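Local coordinates for protein superoxide dismutase [Fe] (Methanothermobacter thermautotrophicus, PDB 1MA1) that destroys superoxide radicals, turning two superoxide anions and two protons into hydrogen peroxide and dioxygen with one iron ion per subunit of a homotetramer, at residues S126-G131 against Q148-N153. Residues are numbered along the deposited sequence; the frame is centred on the assembly and turned at random.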
ATOM      1  N   SER A 126      14.557   3.839  -8.396  1.00 17.80           N
ATOM      2  CA  SER A 126      13.251   3.588  -9.013  1.00 16.95           C
ATOM      3  C   SER A 126      12.082   3.579  -8.033  1.00 15.92           C
ATOM      4  O   SER A 126      10.945   3.429  -8.455  1.00 17.28           O
ATOM      5  CB  SER A 126      13.269   2.262  -9.756  1.00 14.46           C
ATOM      6  OG  SER A 126      13.422   1.204  -8.840  1.00 16.15           O
ATOM      7  N   ALA A 127      12.359   3.726  -6.741  1.00 15.79           N
ATOM      8  CA  ALA A 127      11.313   3.690  -5.722  1.00 16.55           C
ATOM      9  C   ALA A 127      10.291   4.789  -5.956  1.00 15.70           C
ATOM     10  O   ALA A 127      10.651   5.951  -6.099  1.00 17.36           O
ATOM     11  CB  ALA A 127      11.925   3.856  -4.333  1.00 14.88           C
ATOM     12  N   GLU A 128       9.017   4.425  -5.977  1.00 16.15           N
ATOM     13  CA  GLU A 128       7.967   5.391  -6.276  1.00 18.25           C
ATOM     14  C   GLU A 128       7.682   6.193  -5.028  1.00 18.04           C
ATOM     15  O   GLU A 128       7.040   5.708  -4.106  1.00 20.86           O
ATOM     16  CB  GLU A 128       6.687   4.691  -6.763  1.00 15.86           C
ATOM     17  CG  GLU A 128       6.939   3.767  -7.943  1.00 17.87           C
ATOM     18  CD  GLU A 128       5.716   2.949  -8.347  1.00 23.37           C
ATOM     19  OE1 GLU A 128       4.772   2.858  -7.526  1.00 21.00           O
ATOM     20  OE2 GLU A 128       5.709   2.389  -9.481  1.00 21.82           O
ATOM     21  N   GLY A 129       8.175   7.424  -5.001  1.00 18.45           N
ATOM     22  CA  GLY A 129       7.965   8.270  -3.839  1.00 18.87           C
ATOM     23  C   GLY A 129       8.919   7.907  -2.727  1.00 18.93           C
ATOM     24  O   GLY A 129      10.035   7.442  -2.993  1.00 20.18           O
ATOM     25  N   SER A 130       8.484   8.119  -1.483  1.00 18.47           N
ATOM     26  CA  SER A 130       9.315   7.882  -0.297  1.00 15.37           C
ATOM     27  C   SER A 130       9.666   6.409  -0.168  1.00 16.13           C
ATOM     28  O   SER A 130       8.802   5.546  -0.319  1.00 17.72           O
ATOM     29  CB  SER A 130       8.566   8.299   0.962  1.00 14.41           C
ATOM     30  OG  SER A 130       7.933   9.544   0.792  1.00 15.29           O
ATOM     31  N   GLY A 131      10.923   6.108   0.130  1.00 16.15           N
ATOM     32  CA  GLY A 131      11.255   4.747   0.499  1.00 15.36           C
ATOM     33  C   GLY A 131      12.740   4.502   0.620  1.00 16.39           C
ATOM     34  O   GLY A 131      13.526   5.442   0.708  1.00 16.31           O
ATOM     35  N   GLN A 148      12.871  -3.316  -1.714  1.00 15.62           N
ATOM     36  CA  GLN A 148      12.589  -1.904  -1.941  1.00 14.72           C
ATOM     37  C   GLN A 148      11.427  -1.506  -1.065  1.00 13.22           C
ATOM     38  O   GLN A 148      10.301  -1.861  -1.352  1.00 14.21           O
ATOM     39  CB  GLN A 148      12.234  -1.654  -3.399  1.00 14.54           C
ATOM     40  CG  GLN A 148      12.082  -0.202  -3.731  1.00 14.73           C
ATOM     41  CD  GLN A 148      11.463   0.008  -5.079  1.00 17.07           C
ATOM     42  OE1 GLN A 148      10.253  -0.186  -5.259  1.00 17.00           O
ATOM     43  NE2 GLN A 148      12.290   0.396  -6.052  1.00 18.08           N
ATOM     44  N   VAL A 149      11.711  -0.784   0.013  1.00 11.56           N
ATOM     45  CA  VAL A 149      10.698  -0.419   0.983  1.00 10.26           C
ATOM     46  C   VAL A 149      10.074   0.910   0.598  1.00 11.82           C
ATOM     47  O   VAL A 149      10.788   1.889   0.426  1.00 13.42           O
ATOM     48  CB  VAL A 149      11.297  -0.249   2.357  1.00  7.56           C
ATOM     49  CG1 VAL A 149      10.185   0.156   3.340  1.00  7.37           C
ATOM     50  CG2 VAL A 149      12.027  -1.539   2.761  1.00  2.39           C
ATOM     51  N   GLU A 150       8.749   0.945   0.464  1.00 12.47           N
ATOM     52  CA  GLU A 150       8.032   2.199   0.327  1.00 12.92           C
ATOM     53  C   GLU A 150       7.675   2.718   1.690  1.00 15.67           C
ATOM     54  O   GLU A 150       7.487   1.923   2.617  1.00 19.98           O
ATOM     55  CB  GLU A 150       6.769   2.018  -0.503  1.00 10.11           C
ATOM     56  CG  GLU A 150       7.102   1.662  -1.935  1.00 15.47           C
ATOM     57  CD  GLU A 150       5.924   1.790  -2.875  1.00 16.53           C
ATOM     58  OE1 GLU A 150       4.783   1.715  -2.401  1.00 19.15           O
ATOM     59  OE2 GLU A 150       6.140   1.946  -4.094  1.00 21.30           O
ATOM     60  N   LYS A 151       7.592   4.042   1.827  1.00 14.55           N
ATOM     61  CA  LYS A 151       7.557   4.659   3.144  1.00 14.29           C
ATOM     62  C   LYS A 151       8.596   4.045   4.101  1.00 13.74           C
ATOM     63  O   LYS A 151       9.777   4.005   3.779  1.00 15.37           O
ATOM     64  CB  LYS A 151       6.150   4.518   3.720  1.00 14.94           C
ATOM     65  CG  LYS A 151       5.158   5.387   3.004  1.00 12.92           C
ATOM     66  CD  LYS A 151       3.746   4.877   3.141  1.00  9.92           C
ATOM     67  CE  LYS A 151       3.213   4.986   4.547  1.00  9.52           C
ATOM     68  NZ  LYS A 151       1.799   4.511   4.620  1.00  6.49           N
ATOM     69  N   HIS A 152       8.181   3.578   5.273  1.00 12.19           N
ATOM     70  CA  HIS A 152       9.137   2.885   6.131  1.00 13.74           C
ATOM     71  C   HIS A 152       8.732   1.432   6.413  1.00 14.60           C
ATOM     72  O   HIS A 152       9.305   0.810   7.310  1.00 13.66           O
ATOM     73  CB  HIS A 152       9.319   3.578   7.497  1.00 15.66           C
ATOM     74  CG  HIS A 152       9.718   5.024   7.431  1.00 16.85           C
ATOM     75  ND1 HIS A 152      10.879   5.450   6.827  1.00 17.47           N
ATOM     76  CD2 HIS A 152       9.129   6.133   7.947  1.00 17.12           C
ATOM     77  CE1 HIS A 152      10.993   6.760   6.972  1.00 17.37           C
ATOM     78  NE2 HIS A 152       9.948   7.197   7.647  1.00 18.00           N
ATOM     79  N   ASN A 153       7.746   0.897   5.683  1.00 13.25           N
ATOM     80  CA  ASN A 153       6.998  -0.250   6.186  1.00 13.62           C
ATOM     81  C   ASN A 153       6.146  -0.938   5.125  1.00 13.13           C
ATOM     82  O   ASN A 153       5.266  -1.732   5.442  1.00  9.65           O
ATOM     83  CB  ASN A 153       6.117   0.189   7.362  1.00 15.49           C
ATOM     84  CG  ASN A 153       5.089   1.234   6.961  1.00 16.33           C
ATOM     85  OD1 ASN A 153       5.347   2.116   6.126  1.00 14.72           O
ATOM     86  ND2 ASN A 153       3.924   1.151   7.570  1.00 18.28           N
TER
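Ser130 O receives the backbone N-H of Lys151 at 2.9 Å; the donor stands above the carbonyl plane, and the CA of Glu150 approaches the same oxygen in a CA-H...O contact of 3.5 Å. The side chain of Ser130 lies about 8 Å from the bound iron (Fe (III) ion). Next to it, Gly131 and Glu150 form an antiparallel non-hydrogen-bonded pair, CA to CA 4.1 Å, where strands 131-138 and 143-150 of the C-terminal domain's sheet meet. At the other end, Gln148 reaches out extended, CG anti to its backbone N (chi1 -174°), and brings its amide beside Ala127, with CD 3.7 Å from the CA of Ala127. Its NE2 hydrogen-bonds to Ala123 O of helix 113-125 and makes a second, weak bond, 3.1 Å, to Ser126 OG, a hydroxyl bonded chiefly to Gln122 O. An alanine in place of Gln148 would probably open a gap beside Ala127 and deprive Ala123 O of this donor. To one side of these bonds the Glu128 and Glu150 side chains cross obliquely, carboxylate planes 41° apart, with OE1 of Glu128 3.8 Å from OE2 of Glu150. Lys65 and Lys69 of a second subunit and Lys151 of a third form salt bridges with this acidic pair. The buried like charges are thus probably tolerated because lysines across the tetramer interface offset them.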